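PDB 3FEF: alpha-galacturonidase from Bacillus subtilis, which hydrolyses alpha-1,4-linked galacturonic acid oligomers, probably di-galacturonate in nature, as a manganese- and NAD-dependent family 4 glycosidase that assembles as a tetramer. Local coordinates for residues 146-150 against 203-207; 164-168 against 344-348; 171-175 against 265-269; 353-357 against 386-390; 391-395 against 414-419. One frame throughout, in Å; residues are numbered along the deposited sequence.

Contact 1 (146-150 against 203-207); sequences TNPMS and GINHF. With MG (magnesium ion), chain G.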
# COMPACT_ATOMS: atom_id res chain seq x y z
N THR A 146 -6.22 21.05 -21.60
CA THR A 146 -4.91 21.21 -22.26
C THR A 146 -4.09 19.91 -22.30
O THR A 146 -4.11 19.14 -21.35
CB THR A 146 -4.06 22.27 -21.54
OG1 THR A 146 -4.80 23.48 -21.36
CG2 THR A 146 -2.81 22.54 -22.33
N ASN A 147 -3.36 19.69 -23.39
CA ASN A 147 -2.39 18.61 -23.51
C ASN A 147 -0.96 19.12 -23.33
O ASN A 147 -0.67 20.26 -23.70
CB ASN A 147 -2.53 17.97 -24.88
CG ASN A 147 -3.85 17.26 -25.06
OD1 ASN A 147 -4.30 16.55 -24.17
ND2 ASN A 147 -4.48 17.46 -26.20
N PRO A 148 -0.05 18.29 -22.80
CA PRO A 148 -0.17 16.87 -22.40
C PRO A 148 -0.93 16.72 -21.09
O PRO A 148 -0.49 17.19 -20.04
CB PRO A 148 1.28 16.42 -22.23
CG PRO A 148 2.03 17.66 -21.90
CD PRO A 148 1.33 18.79 -22.63
N MSE A 149 -2.07 16.05 -21.17
CA MSE A 149 -3.08 16.03 -20.12
C MSE A 149 -2.55 15.54 -18.76
O MSE A 149 -2.77 16.18 -17.74
CB MSE A 149 -4.20 15.11 -20.56
CG MSE A 149 -5.17 14.82 -19.46
SE MSE A 149 -6.64 16.03 -19.66
CE MSE A 149 -7.66 15.04 -20.90
N SER A 150 -1.87 14.40 -18.78
CA SER A 150 -1.37 13.78 -17.57
C SER A 150 -0.33 14.63 -16.84
O SER A 150 -0.32 14.69 -15.62
CB SER A 150 -0.81 12.40 -17.90
OG SER A 150 -1.81 11.62 -18.55
N GLY A 203 -7.12 3.75 -18.06
CA GLY A 203 -5.83 3.96 -18.69
C GLY A 203 -5.30 5.34 -18.34
O GLY A 203 -5.55 5.87 -17.26
N ILE A 204 -4.52 5.90 -19.24
CA ILE A 204 -4.08 7.27 -19.09
C ILE A 204 -4.57 7.95 -20.36
O ILE A 204 -4.88 7.27 -21.35
CB ILE A 204 -2.56 7.35 -19.00
CG1 ILE A 204 -1.92 6.68 -20.21
CG2 ILE A 204 -2.05 6.69 -17.71
CD1 ILE A 204 -0.38 6.61 -20.15
N ASN A 205 -4.66 9.27 -20.34
CA ASN A 205 -5.21 10.03 -21.47
C ASN A 205 -4.60 9.66 -22.84
O ASN A 205 -3.38 9.53 -22.97
CB ASN A 205 -5.06 11.54 -21.21
CG ASN A 205 -5.77 12.39 -22.25
OD1 ASN A 205 -7.01 12.30 -22.45
ND2 ASN A 205 -5.01 13.19 -22.95
N HIS A 206 -5.45 9.50 -23.84
CA HIS A 206 -5.04 9.05 -25.19
C HIS A 206 -4.54 7.61 -25.26
O HIS A 206 -4.17 7.13 -26.33
CB HIS A 206 -4.01 10.00 -25.83
CG HIS A 206 -4.56 11.37 -26.11
ND1 HIS A 206 -3.77 12.48 -26.24
CD2 HIS A 206 -5.84 11.80 -26.22
CE1 HIS A 206 -4.53 13.54 -26.47
NE2 HIS A 206 -5.79 13.15 -26.47
N PHE A 207 -4.52 6.93 -24.12
CA PHE A 207 -4.13 5.52 -24.05
C PHE A 207 -5.10 4.83 -23.09
O PHE A 207 -4.69 4.25 -22.07
CB PHE A 207 -2.69 5.39 -23.56
CG PHE A 207 -2.05 4.04 -23.82
CD1 PHE A 207 -1.97 3.53 -25.12
CD2 PHE A 207 -1.53 3.28 -22.78
CE1 PHE A 207 -1.37 2.28 -25.37
CE2 PHE A 207 -0.94 2.05 -23.01
CZ PHE A 207 -0.87 1.55 -24.33
MG MG G . -7.72 14.37 -26.20
O HOH W 1 -6.67 15.20 -24.28
O HOH W 2 -4.08 10.38 -17.64
O HOH W 3 -1.36 10.43 -21.16
O HOH W 4 -8.58 14.33 -28.38
O HOH W 5 -9.62 15.79 -26.12

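Contact 2 (164-168 against 344-348); sequences KAIGC and NVNMP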
# COMPACT_ATOMS: atom_id res chain seq x y z
N LYS A 164 -9.09 21.21 -6.57
CA LYS A 164 -10.16 20.37 -7.07
C LYS A 164 -10.18 20.39 -8.59
O LYS A 164 -10.87 21.20 -9.19
CB LYS A 164 -11.49 20.85 -6.52
CG LYS A 164 -11.60 20.63 -5.03
CD LYS A 164 -12.38 21.77 -4.37
CE LYS A 164 -13.85 21.48 -4.31
NZ LYS A 164 -14.56 22.76 -4.16
N ALA A 165 -9.41 19.49 -9.20
CA ALA A 165 -9.21 19.51 -10.63
C ALA A 165 -9.43 18.18 -11.33
O ALA A 165 -9.00 17.11 -10.86
CB ALA A 165 -7.78 20.02 -10.96
N ILE A 166 -10.06 18.26 -12.50
CA ILE A 166 -10.11 17.11 -13.40
C ILE A 166 -9.62 17.52 -14.78
O ILE A 166 -9.64 18.69 -15.13
CB ILE A 166 -11.51 16.58 -13.53
CG1 ILE A 166 -12.39 17.58 -14.29
CG2 ILE A 166 -12.11 16.34 -12.13
CD1 ILE A 166 -13.86 17.19 -14.30
N GLY A 167 -9.16 16.53 -15.54
CA GLY A 167 -8.87 16.72 -16.94
C GLY A 167 -9.94 16.02 -17.77
O GLY A 167 -10.38 14.90 -17.42
N CYS A 168 -10.36 16.69 -18.85
CA CYS A 168 -11.38 16.17 -19.77
C CYS A 168 -10.89 15.99 -21.19
O CYS A 168 -10.18 16.83 -21.74
CB CYS A 168 -12.61 17.08 -19.81
SG CYS A 168 -13.61 16.88 -18.37
N ASN A 344 -16.21 9.83 -18.08
CA ASN A 344 -14.80 9.51 -17.89
C ASN A 344 -14.02 10.79 -17.70
O ASN A 344 -14.25 11.78 -18.41
CB ASN A 344 -14.22 8.72 -19.07
CG ASN A 344 -14.46 9.41 -20.41
OD1 ASN A 344 -15.61 9.58 -20.84
ND2 ASN A 344 -13.37 9.82 -21.06
N VAL A 345 -13.10 10.78 -16.73
CA VAL A 345 -12.27 11.93 -16.46
C VAL A 345 -10.87 11.54 -15.99
O VAL A 345 -10.62 10.40 -15.58
CB VAL A 345 -12.90 12.81 -15.37
CG1 VAL A 345 -14.33 13.19 -15.72
CG2 VAL A 345 -12.86 12.10 -14.05
N ASN A 346 -9.98 12.52 -16.01
CA ASN A 346 -8.63 12.34 -15.56
C ASN A 346 -8.46 12.90 -14.14
O ASN A 346 -8.77 14.05 -13.88
CB ASN A 346 -7.68 13.03 -16.54
CG ASN A 346 -7.53 12.25 -17.83
OD1 ASN A 346 -6.53 11.57 -18.02
ND2 ASN A 346 -8.54 12.31 -18.71
N MSE A 347 -7.94 12.06 -13.25
CA MSE A 347 -7.73 12.42 -11.86
C MSE A 347 -6.61 11.59 -11.24
O MSE A 347 -6.31 10.51 -11.71
CB MSE A 347 -9.00 12.11 -11.07
CG MSE A 347 -10.08 13.10 -11.33
SE MSE A 347 -11.48 12.79 -10.06
CE MSE A 347 -10.85 14.11 -8.76
N PRO A 348 -6.04 12.08 -10.13
CA PRO A 348 -5.04 11.31 -9.40
C PRO A 348 -5.54 9.90 -9.06
O PRO A 348 -6.67 9.72 -8.61
CB PRO A 348 -4.84 12.10 -8.10
CG PRO A 348 -5.33 13.56 -8.42
CD PRO A 348 -6.45 13.32 -9.44

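Contact 3 (171-175 against 265-269); sequences EVFGT and IPAAG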
# COMPACT_ATOMS: atom_id res chain seq x y z
N GLU A 171 -11.81 11.68 -26.52
CA GLU A 171 -11.44 10.51 -27.31
C GLU A 171 -12.36 9.31 -27.05
O GLU A 171 -12.76 8.62 -27.99
CB GLU A 171 -9.98 10.13 -27.08
CG GLU A 171 -9.00 10.99 -27.87
CD GLU A 171 -9.42 11.14 -29.33
OE1 GLU A 171 -9.32 10.16 -30.10
OE2 GLU A 171 -9.85 12.25 -29.70
N VAL A 172 -12.69 9.06 -25.79
CA VAL A 172 -13.51 7.91 -25.48
C VAL A 172 -14.89 8.03 -26.18
O VAL A 172 -15.48 7.02 -26.54
CB VAL A 172 -13.66 7.71 -23.97
CG1 VAL A 172 -14.59 6.54 -23.69
CG2 VAL A 172 -12.29 7.49 -23.31
N PHE A 173 -15.39 9.24 -26.38
CA PHE A 173 -16.69 9.39 -27.03
C PHE A 173 -16.67 8.79 -28.43
O PHE A 173 -17.66 8.19 -28.87
CB PHE A 173 -17.16 10.85 -27.06
CG PHE A 173 -17.18 11.50 -25.71
CD1 PHE A 173 -17.38 10.74 -24.56
CD2 PHE A 173 -17.00 12.88 -25.58
CE1 PHE A 173 -17.38 11.32 -23.31
CE2 PHE A 173 -17.00 13.48 -24.33
CZ PHE A 173 -17.19 12.70 -23.19
N GLY A 174 -15.55 8.94 -29.12
CA GLY A 174 -15.41 8.43 -30.49
C GLY A 174 -15.43 6.92 -30.55
O GLY A 174 -15.87 6.34 -31.54
N THR A 175 -14.96 6.27 -29.50
CA THR A 175 -15.01 4.82 -29.46
C THR A 175 -16.41 4.33 -29.12
O THR A 175 -16.87 3.32 -29.63
CB THR A 175 -13.97 4.23 -28.49
OG1 THR A 175 -12.68 4.67 -28.92
CG2 THR A 175 -14.01 2.71 -28.57
N ILE A 265 -10.58 -3.29 -25.73
CA ILE A 265 -10.82 -2.39 -26.83
C ILE A 265 -10.09 -1.05 -26.66
O ILE A 265 -10.38 -0.30 -25.76
CB ILE A 265 -12.33 -2.11 -26.98
CG1 ILE A 265 -13.10 -3.42 -27.24
CG2 ILE A 265 -12.56 -1.03 -28.05
CD1 ILE A 265 -14.64 -3.25 -27.28
N PRO A 266 -9.15 -0.74 -27.56
CA PRO A 266 -8.45 0.52 -27.44
C PRO A 266 -9.46 1.65 -27.61
O PRO A 266 -10.33 1.57 -28.47
CB PRO A 266 -7.47 0.49 -28.61
CG PRO A 266 -7.39 -0.98 -29.02
CD PRO A 266 -8.77 -1.48 -28.77
N ALA A 267 -9.36 2.67 -26.77
CA ALA A 267 -10.44 3.67 -26.70
C ALA A 267 -9.97 5.10 -26.96
O ALA A 267 -10.30 6.00 -26.20
CB ALA A 267 -11.16 3.58 -25.34
N ALA A 268 -9.18 5.28 -28.03
CA ALA A 268 -8.80 6.59 -28.57
C ALA A 268 -8.61 6.45 -30.08
O ALA A 268 -8.51 5.33 -30.59
CB ALA A 268 -7.51 7.12 -27.91
N GLY A 269 -8.54 7.57 -30.79
CA GLY A 269 -8.30 7.53 -32.23
C GLY A 269 -6.97 6.86 -32.54
O GLY A 269 -6.01 6.93 -31.76

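Contact 4 (353-357 against 386-390); sequences VLNLP and EMLAA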
# COMPACT_ATOMS: atom_id res chain seq x y z
N VAL A 353 -7.49 2.60 -10.85
CA VAL A 353 -6.83 1.71 -11.80
C VAL A 353 -5.81 0.91 -11.04
O VAL A 353 -4.92 1.48 -10.40
CB VAL A 353 -6.13 2.42 -12.96
CG1 VAL A 353 -5.39 1.37 -13.81
CG2 VAL A 353 -7.16 3.20 -13.86
N LEU A 354 -5.93 -0.41 -11.11
CA LEU A 354 -5.04 -1.33 -10.37
C LEU A 354 -3.62 -1.38 -10.90
O LEU A 354 -3.41 -1.32 -12.11
CB LEU A 354 -5.62 -2.76 -10.38
CG LEU A 354 -6.88 -3.02 -9.55
CD1 LEU A 354 -7.33 -4.53 -9.52
CD2 LEU A 354 -6.64 -2.49 -8.14
N ASN A 355 -2.65 -1.54 -9.99
CA ASN A 355 -1.25 -1.77 -10.36
C ASN A 355 -0.58 -0.59 -11.07
O ASN A 355 0.38 -0.79 -11.80
CB ASN A 355 -1.08 -3.03 -11.24
CG ASN A 355 -1.84 -4.22 -10.72
OD1 ASN A 355 -1.87 -4.49 -9.51
ND2 ASN A 355 -2.47 -4.96 -11.62
N LEU A 356 -1.09 0.62 -10.88
CA LEU A 356 -0.48 1.80 -11.49
C LEU A 356 -0.15 2.73 -10.35
O LEU A 356 -0.89 2.76 -9.37
CB LEU A 356 -1.45 2.48 -12.47
CG LEU A 356 -1.24 2.42 -14.00
CD1 LEU A 356 -0.69 1.10 -14.49
CD2 LEU A 356 -2.51 2.78 -14.75
N PRO A 357 0.94 3.50 -10.45
CA PRO A 357 1.34 4.25 -9.25
C PRO A 357 0.22 5.15 -8.71
O PRO A 357 -0.58 5.69 -9.48
CB PRO A 357 2.50 5.14 -9.74
CG PRO A 357 2.97 4.53 -11.02
CD PRO A 357 1.82 3.74 -11.61
N GLU A 386 -0.69 -2.63 -19.32
CA GLU A 386 -0.31 -2.10 -18.02
C GLU A 386 1.22 -1.89 -17.93
O GLU A 386 1.69 -0.92 -17.34
CB GLU A 386 -0.82 -3.05 -16.92
CG GLU A 386 -0.29 -2.80 -15.52
CD GLU A 386 -0.62 -3.95 -14.58
OE1 GLU A 386 -1.81 -4.19 -14.27
OE2 GLU A 386 0.32 -4.63 -14.16
N MSE A 387 1.98 -2.78 -18.54
CA MSE A 387 3.43 -2.57 -18.63
C MSE A 387 3.77 -1.30 -19.40
O MSE A 387 4.60 -0.49 -18.99
CB MSE A 387 4.10 -3.78 -19.27
CG MSE A 387 4.06 -5.05 -18.42
SE MSE A 387 4.27 -6.67 -19.52
CE MSE A 387 5.93 -6.17 -20.41
N LEU A 388 3.11 -1.09 -20.53
CA LEU A 388 3.36 0.14 -21.27
C LEU A 388 2.92 1.38 -20.47
O LEU A 388 3.62 2.41 -20.46
CB LEU A 388 2.69 0.07 -22.65
CG LEU A 388 3.46 -0.78 -23.67
CD1 LEU A 388 2.55 -1.30 -24.79
CD2 LEU A 388 4.67 -0.01 -24.22
N ALA A 389 1.76 1.29 -19.82
CA ALA A 389 1.19 2.45 -19.13
C ALA A 389 2.06 2.85 -17.93
O ALA A 389 2.23 4.03 -17.69
CB ALA A 389 -0.23 2.17 -18.68
N ALA A 390 2.59 1.86 -17.19
CA ALA A 390 3.50 2.14 -16.09
C ALA A 390 4.75 2.85 -16.60
O ALA A 390 5.27 3.78 -16.00
CB ALA A 390 3.88 0.85 -15.31
O HOH W 6 -3.63 -2.58 -14.73

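Contact 5 (391-395 against 414-419); sequences RHISN and AFLNDP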
# COMPACT_ATOMS: atom_id res chain seq x y z
N ARG A 391 5.21 2.41 -17.75
CA ARG A 391 6.36 3.04 -18.38
C ARG A 391 6.13 4.52 -18.73
O ARG A 391 6.96 5.37 -18.40
CB ARG A 391 6.73 2.23 -19.60
CG ARG A 391 7.91 2.77 -20.34
CD ARG A 391 8.49 1.69 -21.20
NE ARG A 391 9.41 2.28 -22.15
CZ ARG A 391 9.79 1.68 -23.28
NH1 ARG A 391 9.31 0.48 -23.60
NH2 ARG A 391 10.63 2.30 -24.08
N HIS A 392 5.02 4.83 -19.40
CA HIS A 392 4.67 6.23 -19.73
C HIS A 392 4.42 7.06 -18.48
O HIS A 392 4.79 8.22 -18.38
CB HIS A 392 3.43 6.28 -20.63
CG HIS A 392 3.67 5.76 -22.01
ND1 HIS A 392 4.39 6.46 -22.96
CD2 HIS A 392 3.29 4.60 -22.61
CE1 HIS A 392 4.45 5.75 -24.07
NE2 HIS A 392 3.79 4.62 -23.89
N ILE A 393 3.72 6.47 -17.52
CA ILE A 393 3.55 7.14 -16.25
C ILE A 393 4.89 7.52 -15.59
O ILE A 393 5.05 8.67 -15.18
CB ILE A 393 2.62 6.35 -15.33
CG1 ILE A 393 1.18 6.48 -15.86
CG2 ILE A 393 2.73 6.87 -13.89
CD1 ILE A 393 0.20 5.64 -15.14
N SER A 394 5.85 6.59 -15.52
CA SER A 394 7.23 6.92 -15.10
C SER A 394 7.71 8.20 -15.76
O SER A 394 8.21 9.10 -15.11
CB SER A 394 8.21 5.83 -15.55
OG SER A 394 8.31 4.86 -14.57
N ASN A 395 7.60 8.23 -17.08
CA ASN A 395 8.02 9.38 -17.87
C ASN A 395 7.28 10.67 -17.57
O ASN A 395 7.88 11.76 -17.43
CB ASN A 395 7.93 9.03 -19.36
CG ASN A 395 8.87 7.91 -19.72
OD1 ASN A 395 9.73 7.54 -18.90
ND2 ASN A 395 8.68 7.32 -20.90
N ALA A 414 13.59 10.59 -18.96
CA ALA A 414 12.26 10.29 -19.48
C ALA A 414 12.32 10.21 -21.01
O ALA A 414 11.87 9.23 -21.61
CB ALA A 414 11.26 11.36 -19.02
N PHE A 415 12.90 11.24 -21.63
CA PHE A 415 13.12 11.25 -23.07
C PHE A 415 13.68 9.92 -23.56
O PHE A 415 13.16 9.35 -24.54
CB PHE A 415 14.05 12.41 -23.45
CG PHE A 415 14.06 12.74 -24.93
CD1 PHE A 415 15.04 12.21 -25.77
CD2 PHE A 415 13.13 13.62 -25.47
CE1 PHE A 415 15.08 12.54 -27.13
CE2 PHE A 415 13.14 13.95 -26.83
CZ PHE A 415 14.13 13.42 -27.67
N LEU A 416 14.74 9.43 -22.90
CA LEU A 416 15.35 8.15 -23.26
C LEU A 416 14.44 6.93 -23.03
O LEU A 416 14.57 5.91 -23.70
CB LEU A 416 16.65 7.93 -22.46
CG LEU A 416 17.89 8.78 -22.78
CD1 LEU A 416 19.07 8.34 -21.90
CD2 LEU A 416 18.22 8.65 -24.26
N ASN A 417 13.57 7.03 -22.04
CA ASN A 417 12.69 5.92 -21.71
C ASN A 417 11.42 5.88 -22.58
O ASN A 417 10.56 5.00 -22.42
CB ASN A 417 12.31 6.03 -20.22
CG ASN A 417 11.81 4.73 -19.64
OD1 ASN A 417 12.31 3.66 -19.97
ND2 ASN A 417 10.85 4.82 -18.74
N ASP A 418 11.28 6.83 -23.50
CA ASP A 418 10.07 6.88 -24.35
C ASP A 418 10.13 5.89 -25.50
O ASP A 418 11.09 5.85 -26.24
CB ASP A 418 9.83 8.30 -24.88
CG ASP A 418 8.55 8.41 -25.70
OD1 ASP A 418 8.61 8.25 -26.94
OD2 ASP A 418 7.47 8.63 -25.10
N PRO A 419 9.08 5.07 -25.66
CA PRO A 419 9.04 4.06 -26.72
C PRO A 419 9.38 4.60 -28.12
O PRO A 419 9.86 3.84 -28.95
CB PRO A 419 7.58 3.59 -26.70
CG PRO A 419 7.15 3.81 -25.27
CD PRO A 419 7.89 5.04 -24.80
O HOH W 7 12.91 4.35 -24.82
O HOH W 8 6.37 8.39 -22.45
O HOH W 9 9.79 2.85 -16.39

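Contact 1 (146-150 against 203-207)
A metal site can draw its ligands from two domains; here residues 203-207 bring in one of them on a tight turn. G203 turns the corner with backbone angles at which a beta carbon would be jammed against the preceding carbonyl oxygen. I204 opens a type II beta turn closed by hydrogen bonds in both directions: F207 N to I204 O at 2.8 Å and I204 N to F207 O at 3.3 Å. N205, next in the turn, carries most of the direct packing; its CG lies 3.6 Å from M149 CB. Its backbone is reached through water: one water accepts from S150 OG and N205 N, and another donates to S150 OG and N205 O. H206, with positive phi, swings its imidazole to the metal, NE2 binding the magnesium at 2.3 Å, while ND1 bonds to T110. A water 2.3 Å from the magnesium donates to N147 OD1 at 2.7 Å, so N147, predicted to bind substrate, lies in the second shell of the ion. C169 and two more waters complete the site, which uses manganese for activity. F207 then leads into the next strand. Around this junction, the cis peptide before P148 immediately precedes helix 149-159, helix 383-405 packs on I204 and S150, and N346 of strand 341-348 touches both M149 and N205.

Contact 2 (164-168 against 344-348)
Sheets from different domains can be joined by very few backbone bonds. Here strand 164-167, the last strand of the parallel Rossmann-like sheet within the chain, meets strand 341-348 of the C-terminal domain, their short axes approaching to 4.7 Å at 130°. K164 points away from the partner, its NZ bonded to E139 and N371. A165 only skirts the strand, with its O 4.1 Å from M347 CE. I166 supplies the apolar part: CG2 lies 3.9 Å from M347 CG and CD1 4.3 Å from V345 CG1, while its CA makes a CA-H...O contact of 3.4 Å with N346 O. G167 is the crossing point. It forms a single antiparallel hydrogen-bonded pair with N346, G167 N giving to N346 O at 3.0 Å and N346 N to G167 O at 2.8 Å. A side chain here would crowd N346 CB. A weak bond from N346 ND2 to G167 O, 3.4 Å, is secondary to the bond of that amide with E363. C168 turns its side chain away, just before the metal ligand C169. Two main-chain bonds flanked by an apolar cluster therefore fix the position of one domain's edge strand against the other, close to the metal.

Contact 3 (171-175 against 265-269)
The polar link is a single hydrogen bond: G269 N donates to E171 OE1 at 2.8 Å, with an angle of 156°. G269 occupies the N-cap position of helix 270-273, and the same carboxylate oxygen also receives a weak bond from H272 ND1, so the acid sits where that helix begins. A beta carbon on G269 would come tight against this oxygen. Van der Waals contacts make up the rest. E171 CB lies 4.0 Å from A268 CB, and V172 CA 3.8 Å from A267 O, an oxygen that bonds to T208. One turn further along helix 171-187, T175 fits over the strand end, with OG1 3.3 Å from A267 CA and CG2 4.0 Å from I265 CG2. The helix start thus lies against a strand end and loop of the C-terminal domain. E171, which directly follows the likely proton donor H170, therefore links the start of helix 171-187 to that of helix 270-273 by one hydrogen bond, while its CG packs on the ring of the metal ligand H206.

Contact 4 (353-357 against 386-390)
This is a loop-on-helix contact at the periphery of the C-terminal domain, which belongs to the lactate dehydrogenase-like C-terminal class: the connection between antiparallel strands 341-348 and 361-369 rests on the long helix 383-405. It illustrates how a loop without regular structure can be held by one polar clamp and one apolar plug. The plug is L356, whose side chain leans in so that CD1 lies 4.3 Å from A389 CB and 4.1 Å from E386 CG; the small alanine leaves room for it. The loop turns at N355, which has left-handed backbone angles and directs its side chain toward the helix. M387, pointing away from the loop, packs instead on A398 of the second subunit, so the same helix serves both the domain and the tetramer. The clamp centres on E386, whose OE2 makes a salt bridge with K383. Its OE1 accepts from N355 ND2 at 2.8 Å and takes a water at 2.5 Å, which also donates to L354 O at 2.9 Å.

Contact 5 (391-395 against 414-419)
The two helical segments run in roughly opposite senses and are closest at N395 and A414, whose CA atoms are 4.6 Å apart, against 7.1 Å between those of H392 and D418. That small separation is possible because A414 offers only a methyl group, its CB 3.8 Å from N395 O. Further along, the carbonyl of N417 becomes the focus: R391 donates to N417 O from NE at 3.0 Å and from NH2 at 3.2 Å, and N395 ND2 adds a weak bond of 3.4 Å to the same oxygen. Consecutive helices 383-405 and 408-417 form an alpha-alpha hairpin, and these bonds join its arms at the open end, where the chain leaves the second helix. N417 ND2 returns a bond to N395 OD1 at 2.9 Å. P419 fills the remaining gap, its CG lying over one face of the R391 guanidinium and 3.5 Å from H392 CE1. A water bridges H392 ND1, N395 ND2 and D418 OD2; H392 NE2 bonds to F276 O, and D418 OD1 to L420 N. At the subunit interface, R391 NH1 binds N417 OD1 of the second subunit, and N417 OD1 here receives R391 NH1 of that subunit.

Along the chain, contacts 1 and 2 cross, since their segments alternate, as do contacts 1 and 3; contact 3 is nested within the loop that contact 2 closes, and contacts 4 and 5 follow in series after the other three. Contacts 1 to 3 all join the Rossmann-like half to the C-terminal domain and touch one another, with centres about 10 to 17 Å apart, so the metal site lies at the domain interface. Contacts 4 and 5 lie wholly in the C-terminal domain, share helix 383-405 and have centres about 13 Å apart. I204 of contact 1 touches H392 and I393 of that helix, a route of direct packing from the metal-binding turn to the subunit interface.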